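Local coordinates for protein beta-N-acetylhexosaminidase (Thermotoga neapolitana, PDB 5BZA) that probably hydrolyses terminal non-reducing N-acetyl-D-hexosamine residues from N-acetyl-beta-D-hexosaminides, as a member of glycosyl hydrolase family 3, at residues L8-E19 and N271-L281; I102-M110 and A315-G323. One frame throughout, in Å; residues are numbered along the deposited sequence.

Interaction 1: residues L8-E19 and N271-L281; sequences LFFCGFDDFNEE and NMILLDNFRDL
Phe-10 and Gly-12 reach across to Ile-273 and Leu-275 as strands 9-13 and 273-275 pair in parallel, their short axes 14° apart. Ile-273 N gives to Leu-8 O, Phe-10 N to Ile-273 O (2.9 Å), Leu-275 N to Phe-10 O (2.8 Å) and Gly-12 N to Leu-275 O; a weak bond from Phe-278 N to Gly-12 O follows where segment 271-281 turns off after its strand. This is the pairing of first and last strands that closes the TIM-type barrel of the family 3 N-terminal domain.

Apolar contacts occupy both faces of the pair. With Phe-9, Cys-11, Ile-273 and Leu-275 on one face, Leu-281 sets CD1 over the Phe-9 ring, 3.5 Å from CG, as a CH-pi contact, and CD2 against Cys-11 SG. Phe-10 and Leu-274 share the other face; Met-272, bent at chi3 (84°), brings CE 3.8 Å from Phe-10 CD2. At the end of strand 9-13, Phe-278 lays CB over one face of the Phe-13 ring (CE2 at 3.5 Å), and the two rings, nearly parallel at 9°, are slid so far that they barely overlap.

The charged end lies past Phe-278. Arg-279 NE donates to Glu-19 OE1 at 2.8 Å in a salt bridge that meets the carboxylate from above its plane. Water 1 links Arg-279 NH2 to Asp-15 OD2, while OD1 of the same carboxylate forms a salt bridge with Arg-376. The chemistry thus runs from backbone bonds among buried apolar groups to a charged, partly hydrated margin, where Arg-279 ties the loop after strand 273-275 to the start of helix 18-27.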
loop_
_atom_site.group_PDB
_atom_site.type_symbol
_atom_site.label_atom_id
_atom_site.label_comp_id
_atom_site.label_asym_id
_atom_site.label_seq_id
_atom_site.Cartn_x
_atom_site.Cartn_y
_atom_site.Cartn_z
ATOM N N LEU B 8 2.010 -5.172 30.694
ATOM C CA LEU B 8 3.337 -5.747 30.576
ATOM C C LEU B 8 3.399 -6.769 29.442
ATOM O O LEU B 8 4.352 -7.547 29.357
ATOM C CB LEU B 8 3.772 -6.403 31.900
ATOM C CG LEU B 8 4.528 -5.497 32.885
ATOM C CD1 LEU B 8 3.695 -4.286 33.230
ATOM C CD2 LEU B 8 4.999 -6.240 34.159
ATOM N N PHE B 9 2.411 -6.746 28.551
ATOM C CA PHE B 9 2.399 -7.708 27.448
ATOM C C PHE B 9 2.183 -7.082 26.088
ATOM O O PHE B 9 1.366 -6.172 25.934
ATOM C CB PHE B 9 1.339 -8.777 27.680
ATOM C CG PHE B 9 1.684 -9.671 28.830
ATOM C CD1 PHE B 9 2.633 -10.673 28.671
ATOM C CD2 PHE B 9 1.086 -9.491 30.077
ATOM C CE1 PHE B 9 2.967 -11.473 29.724
ATOM C CE2 PHE B 9 1.416 -10.309 31.141
ATOM C CZ PHE B 9 2.355 -11.296 30.968
ATOM N N PHE B 10 2.918 -7.620 25.120
ATOM C CA PHE B 10 2.872 -7.212 23.743
ATOM C C PHE B 10 2.572 -8.483 22.967
ATOM O O PHE B 10 3.393 -9.398 22.978
ATOM C CB PHE B 10 4.207 -6.604 23.282
ATOM C CG PHE B 10 4.037 -5.491 22.264
ATOM C CD1 PHE B 10 3.416 -5.750 21.022
ATOM C CD2 PHE B 10 4.515 -4.201 22.527
ATOM C CE1 PHE B 10 3.263 -4.734 20.063
ATOM C CE2 PHE B 10 4.350 -3.169 21.568
ATOM C CZ PHE B 10 3.720 -3.444 20.334
ATOM N N CYS B 11 1.412 -8.571 22.311
ATOM C CA CYS B 11 1.015 -9.849 21.661
ATOM C C CYS B 11 0.911 -9.825 20.142
ATOM O O CYS B 11 0.302 -8.928 19.568
ATOM C CB CYS B 11 -0.347 -10.362 22.183
ATOM S SG CYS B 11 -0.538 -10.546 24.000
ATOM N N GLY B 12 1.440 -10.860 19.518
ATOM C CA GLY B 12 1.364 -11.061 18.088
ATOM C C GLY B 12 0.040 -11.730 17.715
ATOM O O GLY B 12 -0.476 -12.596 18.457
ATOM N N PHE B 13 -0.541 -11.253 16.603
ATOM C CA PHE B 13 -1.804 -11.754 16.079
ATOM C C PHE B 13 -1.647 -12.184 14.657
ATOM O O PHE B 13 -1.355 -11.369 13.783
ATOM C CB PHE B 13 -2.874 -10.702 16.175
ATOM C CG PHE B 13 -3.261 -10.370 17.570
ATOM C CD1 PHE B 13 -2.519 -9.456 18.315
ATOM C CD2 PHE B 13 -4.386 -10.932 18.139
ATOM C CE1 PHE B 13 -2.893 -9.120 19.571
ATOM C CE2 PHE B 13 -4.763 -10.583 19.405
ATOM C CZ PHE B 13 -4.015 -9.679 20.110
ATOM N N ASP B 14 -1.829 -13.479 14.450
ATOM C CA ASP B 14 -1.682 -14.116 13.164
ATOM C C ASP B 14 -3.087 -14.398 12.615
ATOM O O ASP B 14 -3.266 -14.959 11.526
ATOM C CB ASP B 14 -0.855 -15.392 13.340
ATOM C CG ASP B 14 -0.202 -15.847 12.070
ATOM O OD1 ASP B 14 0.377 -14.985 11.346
ATOM O OD2 ASP B 14 -0.195 -17.082 11.829
ATOM N N ASP B 15 -4.069 -14.017 13.416
ATOM C CA ASP B 15 -5.464 -14.161 13.066
ATOM C C ASP B 15 -6.270 -13.155 13.904
ATOM O O ASP B 15 -5.787 -12.670 14.935
ATOM C CB ASP B 15 -5.931 -15.625 13.273
ATOM C CG ASP B 15 -7.273 -15.926 12.555
ATOM O OD1 ASP B 15 -7.717 -15.042 11.814
ATOM O OD2 ASP B 15 -7.832 -17.047 12.653
ATOM N N PHE B 16 -7.472 -12.801 13.432
ATOM C CA PHE B 16 -8.373 -11.944 14.188
ATOM C C PHE B 16 -9.745 -12.605 14.203
ATOM O O PHE B 16 -10.271 -12.975 13.156
ATOM C CB PHE B 16 -8.450 -10.533 13.596
ATOM C CG PHE B 16 -9.476 -9.665 14.266
ATOM C CD1 PHE B 16 -9.336 -9.293 15.596
ATOM C CD2 PHE B 16 -10.627 -9.261 13.567
ATOM C CE1 PHE B 16 -10.303 -8.497 16.216
ATOM C CE2 PHE B 16 -11.583 -8.476 14.172
ATOM C CZ PHE B 16 -11.431 -8.085 15.501
ATOM N N ASN B 17 -10.301 -12.827 15.385
ATOM C CA ASN B 17 -11.462 -13.687 15.488
ATOM C C ASN B 17 -12.031 -13.526 16.877
ATOM O O ASN B 17 -11.598 -12.637 17.621
ATOM C CB ASN B 17 -11.100 -15.147 15.174
ATOM C CG ASN B 17 -9.885 -15.641 15.985
ATOM O OD1 ASN B 17 -9.746 -15.327 17.175
ATOM N ND2 ASN B 17 -9.041 -16.444 15.353
ATOM N N GLU B 18 -13.018 -14.346 17.236
ATOM C CA GLU B 18 -13.722 -14.100 18.511
ATOM C C GLU B 18 -12.752 -14.444 19.648
ATOM O O GLU B 18 -12.748 -13.757 20.665
ATOM C CB GLU B 18 -15.043 -14.890 18.596
ATOM C CG GLU B 18 -16.120 -14.468 19.663
ATOM C CD GLU B 18 -16.766 -13.039 19.421
ATOM O OE1 GLU B 18 -16.230 -12.252 18.598
ATOM O OE2 GLU B 18 -17.860 -12.720 19.984
ATOM N N GLU B 19 -11.882 -15.444 19.463
ATOM C CA GLU B 19 -10.902 -15.751 20.515
ATOM C C GLU B 19 -9.988 -14.527 20.752
ATOM O O GLU B 19 -9.779 -14.107 21.903
ATOM C CB GLU B 19 -10.049 -16.984 20.173
ATOM C CG GLU B 19 -9.062 -17.385 21.287
ATOM C CD GLU B 19 -8.265 -18.666 20.990
ATOM O OE1 GLU B 19 -8.210 -19.078 19.807
ATOM O OE2 GLU B 19 -7.670 -19.249 21.937
ATOM N N ASN B 271 10.443 -4.305 30.550
ATOM C CA ASN B 271 9.117 -3.748 30.740
ATOM C C ASN B 271 8.003 -4.538 30.049
ATOM O O ASN B 271 6.979 -4.828 30.653
ATOM C CB ASN B 271 9.053 -2.321 30.229
ATOM C CG ASN B 271 10.061 -1.422 30.873
ATOM O OD1 ASN B 271 10.745 -0.661 30.168
ATOM N ND2 ASN B 271 10.134 -1.452 32.212
ATOM N N MET B 272 8.157 -4.840 28.766
ATOM C CA MET B 272 7.084 -5.544 28.091
ATOM C C MET B 272 7.528 -6.865 27.558
ATOM O O MET B 272 8.487 -6.950 26.793
ATOM C CB MET B 272 6.500 -4.725 26.928
ATOM C CG MET B 272 5.754 -3.495 27.352
ATOM S SD MET B 272 4.810 -2.691 26.024
ATOM C CE MET B 272 3.302 -3.667 26.066
ATOM N N ILE B 273 6.764 -7.888 27.906
ATOM C CA ILE B 273 6.996 -9.222 27.371
ATOM C C ILE B 273 6.311 -9.413 26.010
ATOM O O ILE B 273 5.099 -9.289 25.919
ATOM C CB ILE B 273 6.518 -10.256 28.363
ATOM C CG1 ILE B 273 7.400 -10.111 29.612
ATOM C CG2 ILE B 273 6.576 -11.621 27.725
ATOM C CD1 ILE B 273 6.939 -10.854 30.839
ATOM N N LEU B 274 7.098 -9.686 24.961
ATOM C CA LEU B 274 6.553 -9.917 23.632
ATOM C C LEU B 274 6.225 -11.413 23.439
ATOM O O LEU B 274 7.081 -12.278 23.658
ATOM C CB LEU B 274 7.534 -9.411 22.566
ATOM C CG LEU B 274 7.134 -9.580 21.094
ATOM C CD1 LEU B 274 6.015 -8.563 20.726
ATOM C CD2 LEU B 274 8.276 -9.449 20.115
ATOM N N LEU B 275 4.952 -11.718 23.158
ATOM C CA LEU B 275 4.499 -13.066 22.752
ATOM C C LEU B 275 4.210 -13.118 21.289
ATOM O O LEU B 275 3.510 -12.244 20.800
ATOM C CB LEU B 275 3.240 -13.472 23.487
ATOM C CG LEU B 275 3.415 -13.382 24.989
ATOM C CD1 LEU B 275 2.113 -13.694 25.669
ATOM C CD2 LEU B 275 4.565 -14.364 25.404
ATOM N N ASP B 276 4.653 -14.148 20.586
ATOM C CA ASP B 276 4.409 -14.160 19.154
ATOM C C ASP B 276 3.054 -14.797 18.848
ATOM O O ASP B 276 2.708 -14.968 17.682
ATOM C CB ASP B 276 5.553 -14.847 18.373
ATOM C CG ASP B 276 5.647 -16.316 18.648
ATOM O OD1 ASP B 276 4.967 -16.789 19.571
ATOM O OD2 ASP B 276 6.442 -17.007 17.966
ATOM N N ASN B 277 2.293 -15.093 19.903
ATOM C CA ASN B 277 0.992 -15.731 19.804
ATOM C C ASN B 277 0.058 -15.281 20.929
ATOM O O ASN B 277 0.299 -15.607 22.086
ATOM C CB ASN B 277 1.128 -17.246 19.843
ATOM C CG ASN B 277 -0.155 -17.959 19.475
ATOM O OD1 ASN B 277 -1.268 -17.381 19.527
ATOM N ND2 ASN B 277 -0.024 -19.236 19.108
ATOM N N PHE B 278 -1.024 -14.577 20.584
ATOM C CA PHE B 278 -1.936 -14.035 21.600
ATOM C C PHE B 278 -2.547 -15.148 22.426
ATOM O O PHE B 278 -2.907 -14.957 23.581
ATOM C CB PHE B 278 -3.052 -13.198 20.942
ATOM C CG PHE B 278 -4.026 -14.013 20.116
ATOM C CD1 PHE B 278 -3.736 -14.323 18.778
ATOM C CD2 PHE B 278 -5.228 -14.481 20.673
ATOM C CE1 PHE B 278 -4.632 -15.078 18.001
ATOM C CE2 PHE B 278 -6.126 -15.224 19.904
ATOM C CZ PHE B 278 -5.823 -15.536 18.571
ATOM N N ARG B 279 -2.653 -16.319 21.822
ATOM C CA ARG B 279 -3.172 -17.462 22.533
ATOM C C ARG B 279 -2.259 -17.854 23.715
ATOM O O ARG B 279 -2.722 -18.508 24.633
ATOM C CB ARG B 279 -3.399 -18.643 21.581
ATOM C CG ARG B 279 -4.452 -18.363 20.484
ATOM C CD ARG B 279 -4.595 -19.526 19.497
ATOM N NE ARG B 279 -5.735 -19.333 18.587
ATOM C CZ ARG B 279 -5.647 -18.983 17.301
ATOM N NH1 ARG B 279 -4.441 -18.880 16.719
ATOM N NH2 ARG B 279 -6.773 -18.802 16.579
ATOM N N ASP B 280 -0.982 -17.463 23.710
ATOM C CA ASP B 280 -0.123 -17.717 24.884
ATOM C C ASP B 280 -0.335 -16.732 26.019
ATOM O O ASP B 280 0.263 -16.894 27.081
ATOM C CB ASP B 280 1.358 -17.671 24.513
ATOM C CG ASP B 280 1.748 -18.797 23.641
ATOM O OD1 ASP B 280 1.233 -19.917 23.849
ATOM O OD2 ASP B 280 2.531 -18.563 22.715
ATOM N N LEU B 281 -1.131 -15.692 25.793
ATOM C CA LEU B 281 -1.212 -14.645 26.807
ATOM C C LEU B 281 -1.682 -15.162 28.182
ATOM O O LEU B 281 -1.084 -14.810 29.187
ATOM C CB LEU B 281 -2.111 -13.508 26.335
ATOM C CG LEU B 281 -2.267 -12.349 27.322
ATOM C CD1 LEU B 281 -0.907 -11.841 27.766
ATOM C CD2 LEU B 281 -3.057 -11.219 26.681
HETATM O O HOH W 1 -5.898 -18.798 13.987
#

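Interaction 2: residues I102-M110 and A315-G323; sequences IMNTLGFNM and ALENRFNSG
Leu-316 sets CD1 against the amide of Asn-109, 3.4 Å from CG, the two side chains crossing at about a right angle. Both ends of that amide are held by backbone of the same chain, OD1 by Val-60 N in the adjacent strand 59-62 and ND2 by Phe-58 O just before it, which fixes the surface the leucine methyl rests on. Asn-318, poorly ordered, gives ND2 to water 2, which also lies within bonding distance of Asn-104 O.

Phe-320 comes next, its CB 3.3 Å from Thr-105 O. With CG turned anti to its carbonyl carbon (chi1 -60°), the ring presents its edge to Asn-104 OD1, 3.5 Å from CD2, amide and ring planes 80° apart; Asn-104 ND2 donates to Gly-154 O, and Arg-101 of the second subunit packs on the ring as well. The carbonyl of Phe-320 receives a CA-H...O contact from Gly-107 CA at 3.4 Å. Asn-321 bonds through OD1 to Gly-323 N, a capping bond ahead of the turn that leads into the next helix.

Ser-322 grips Leu-106 O twice, through N at 2.9 Å from above the carbonyl plane and through OG at 2.7 Å in that plane, on a lone pair. An alanine here would remove the hydroxyl and is likely to leave Leu-106 O held by the backbone N-H alone. Gly-107, at positive phi, ends helix 89-106 in a Schellman motif, and the double grip therefore satisfies a terminal carbonyl while joining that helix end to the linker before helix 323-331.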
loop_
_atom_site.group_PDB
_atom_site.type_symbol
_atom_site.label_atom_id
_atom_site.label_comp_id
_atom_site.label_asym_id
_atom_site.label_seq_id
_atom_site.Cartn_x
_atom_site.Cartn_y
_atom_site.Cartn_z
ATOM N N ILE B 102 3.036 6.611 6.185
ATOM C CA ILE B 102 2.059 5.642 5.725
ATOM C C ILE B 102 1.503 4.754 6.861
ATOM O O ILE B 102 0.268 4.631 6.999
ATOM C CB ILE B 102 2.664 4.783 4.599
ATOM C CG1 ILE B 102 2.914 5.650 3.363
ATOM C CG2 ILE B 102 1.728 3.698 4.251
ATOM C CD1 ILE B 102 3.583 4.941 2.196
ATOM N N MET B 103 2.398 4.193 7.704
ATOM C CA MET B 103 2.032 3.339 8.835
ATOM C C MET B 103 1.107 4.062 9.803
ATOM O O MET B 103 0.067 3.521 10.246
ATOM C CB MET B 103 3.296 2.879 9.615
ATOM C CG MET B 103 4.190 1.898 8.905
ATOM S SD MET B 103 5.875 1.664 9.629
ATOM C CE MET B 103 6.609 0.691 8.302
ATOM N N ASN B 104 1.506 5.285 10.147
ATOM C CA ASN B 104 0.766 6.112 11.084
ATOM C C ASN B 104 -0.623 6.366 10.505
ATOM O O ASN B 104 -1.601 6.377 11.255
ATOM C CB ASN B 104 1.464 7.452 11.361
ATOM C CG ASN B 104 0.624 8.376 12.280
ATOM O OD1 ASN B 104 -0.226 9.153 11.822
ATOM N ND2 ASN B 104 0.860 8.282 13.561
ATOM N N THR B 105 -0.707 6.596 9.182
ATOM C CA THR B 105 -2.012 6.841 8.553
ATOM C C THR B 105 -2.880 5.609 8.679
ATOM O O THR B 105 -4.094 5.713 8.872
ATOM C CB THR B 105 -1.892 7.220 7.053
ATOM O OG1 THR B 105 -1.047 8.356 6.910
ATOM C CG2 THR B 105 -3.249 7.556 6.461
ATOM N N LEU B 106 -2.278 4.424 8.542
ATOM C CA LEU B 106 -3.091 3.214 8.625
ATOM C C LEU B 106 -3.649 2.947 10.006
ATOM O O LEU B 106 -4.689 2.297 10.133
ATOM C CB LEU B 106 -2.311 2.001 8.161
ATOM C CG LEU B 106 -1.899 1.926 6.697
ATOM C CD1 LEU B 106 -0.911 0.745 6.571
ATOM C CD2 LEU B 106 -3.151 1.731 5.815
ATOM N N GLY B 107 -2.961 3.456 11.029
ATOM C CA GLY B 107 -3.298 3.205 12.413
ATOM C C GLY B 107 -2.151 2.580 13.225
ATOM O O GLY B 107 -2.326 2.353 14.416
ATOM N N PHE B 108 -0.996 2.291 12.623
ATOM C CA PHE B 108 0.152 1.804 13.427
ATOM C C PHE B 108 0.738 2.976 14.261
ATOM O O PHE B 108 0.516 4.133 13.927
ATOM C CB PHE B 108 1.216 1.166 12.517
ATOM C CG PHE B 108 0.785 -0.149 11.911
ATOM C CD1 PHE B 108 0.993 -1.357 12.589
ATOM C CD2 PHE B 108 0.088 -0.169 10.681
ATOM C CE1 PHE B 108 0.579 -2.584 12.027
ATOM C CE2 PHE B 108 -0.353 -1.373 10.108
ATOM C CZ PHE B 108 -0.111 -2.585 10.783
ATOM N N ASN B 109 1.363 2.718 15.408
ATOM C CA ASN B 109 2.105 3.806 16.060
ATOM C C ASN B 109 3.513 3.401 16.531
ATOM O O ASN B 109 4.269 4.230 17.058
ATOM C CB ASN B 109 1.300 4.379 17.235
ATOM C CG ASN B 109 0.691 3.310 18.099
ATOM O OD1 ASN B 109 1.374 2.364 18.498
ATOM N ND2 ASN B 109 -0.613 3.449 18.410
ATOM N N MET B 110 3.911 2.168 16.221
ATOM C CA MET B 110 5.262 1.702 16.518
ATOM C C MET B 110 5.680 0.842 15.344
ATOM O O MET B 110 4.838 0.299 14.648
ATOM C CB MET B 110 5.319 0.907 17.832
ATOM C CG MET B 110 6.737 0.406 18.208
ATOM S SD MET B 110 6.833 -0.322 19.871
ATOM C CE MET B 110 6.812 1.169 20.875
ATOM N N ALA B 315 1.830 9.056 24.780
ATOM C CA ALA B 315 2.580 9.737 23.714
ATOM C C ALA B 315 1.984 9.556 22.291
ATOM O O ALA B 315 2.396 10.237 21.348
ATOM C CB ALA B 315 4.045 9.276 23.726
ATOM N N LEU B 316 1.033 8.639 22.136
ATOM C CA LEU B 316 0.575 8.218 20.805
ATOM C C LEU B 316 -0.690 8.862 20.232
ATOM O O LEU B 316 -1.070 8.539 19.114
ATOM C CB LEU B 316 0.363 6.710 20.842
ATOM C CG LEU B 316 1.642 5.991 21.270
ATOM C CD1 LEU B 316 1.507 4.506 21.137
ATOM C CD2 LEU B 316 2.842 6.482 20.449
ATOM N N GLU B 317 -1.324 9.751 20.991
ATOM C CA GLU B 317 -2.588 10.418 20.615
ATOM C C GLU B 317 -2.850 10.594 19.096
ATOM O O GLU B 317 -2.644 11.693 18.574
ATOM C CB GLU B 317 -2.609 11.809 21.249
ATOM C CG GLU B 317 -2.401 11.867 22.753
ATOM C CD GLU B 317 -2.634 13.271 23.301
ATOM O OE1 GLU B 317 -3.251 14.102 22.587
ATOM O OE2 GLU B 317 -2.235 13.537 24.461
ATOM N N ASN B 318 -3.361 9.568 18.404
ATOM C CA ASN B 318 -3.431 9.642 16.933
ATOM C C ASN B 318 -4.843 9.860 16.409
ATOM O O ASN B 318 -5.812 9.497 17.066
ATOM C CB ASN B 318 -2.840 8.371 16.299
ATOM C CG ASN B 318 -3.700 7.115 16.559
ATOM O OD1 ASN B 318 -4.458 7.059 17.538
ATOM N ND2 ASN B 318 -3.611 6.127 15.660
ATOM N N ARG B 319 -4.950 10.495 15.238
ATOM C CA ARG B 319 -6.257 10.763 14.607
ATOM C C ARG B 319 -6.599 9.772 13.496
ATOM O O ARG B 319 -7.744 9.744 12.987
ATOM C CB ARG B 319 -6.320 12.225 14.106
ATOM C CG ARG B 319 -5.528 12.604 12.835
ATOM C CD ARG B 319 -5.616 14.155 12.639
ATOM N NE ARG B 319 -4.545 14.646 11.764
ATOM C CZ ARG B 319 -3.277 14.799 12.169
ATOM N NH1 ARG B 319 -2.912 14.390 13.388
ATOM N NH2 ARG B 319 -2.346 15.270 11.334
ATOM N N PHE B 320 -5.620 8.944 13.130
ATOM C CA PHE B 320 -5.805 8.038 11.989
ATOM C C PHE B 320 -6.013 6.570 12.362
ATOM O O PHE B 320 -5.203 5.958 13.102
ATOM C CB PHE B 320 -4.620 8.166 11.020
ATOM C CG PHE B 320 -4.460 9.546 10.467
ATOM C CD1 PHE B 320 -5.399 10.057 9.574
ATOM C CD2 PHE B 320 -3.389 10.336 10.837
ATOM C CE1 PHE B 320 -5.268 11.331 9.057
ATOM C CE2 PHE B 320 -3.245 11.615 10.326
ATOM C CZ PHE B 320 -4.195 12.113 9.436
ATOM N N ASN B 321 -7.084 5.995 11.824
ATOM C CA ASN B 321 -7.290 4.558 11.938
ATOM C C ASN B 321 -8.075 4.033 10.710
ATOM O O ASN B 321 -9.247 4.344 10.552
ATOM C CB ASN B 321 -8.004 4.231 13.260
ATOM C CG ASN B 321 -8.000 2.751 13.583
ATOM O OD1 ASN B 321 -8.057 1.934 12.703
ATOM N ND2 ASN B 321 -7.966 2.410 14.851
ATOM N N SER B 322 -7.406 3.247 9.852
ATOM C CA SER B 322 -7.996 2.706 8.627
ATOM C C SER B 322 -9.209 1.772 8.903
ATOM O O SER B 322 -9.909 1.345 7.981
ATOM C CB SER B 322 -6.913 2.021 7.784
ATOM O OG SER B 322 -6.313 0.889 8.430
ATOM N N GLY B 323 -9.491 1.500 10.173
ATOM C CA GLY B 323 -10.670 0.736 10.529
ATOM C C GLY B 323 -12.006 1.409 10.189
ATOM O O GLY B 323 -13.075 0.791 10.245
HETATM O O HOH W 2 -1.980 6.124 13.690
#

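From the N terminus, strand 9-13 enters the barrel first, and its partner arrives only with strand 273-275, so interaction 1 closes a loop of some 250 residues. Before that happens the chain passes helix 89-106 and residues 102-110, whose mate, 315-323, comes after helix 299-314; interaction 2 therefore opens within the first loop and closes beyond it, and the two cross. One seals the barrel between its first and last strands; the other ties the loop between helices 299-314 and 323-331 to the end of a barrel helix. Their centres are about 19 Å apart, yet they meet where Phe-10 CE2 packs 4.1 Å from Met-110 SD.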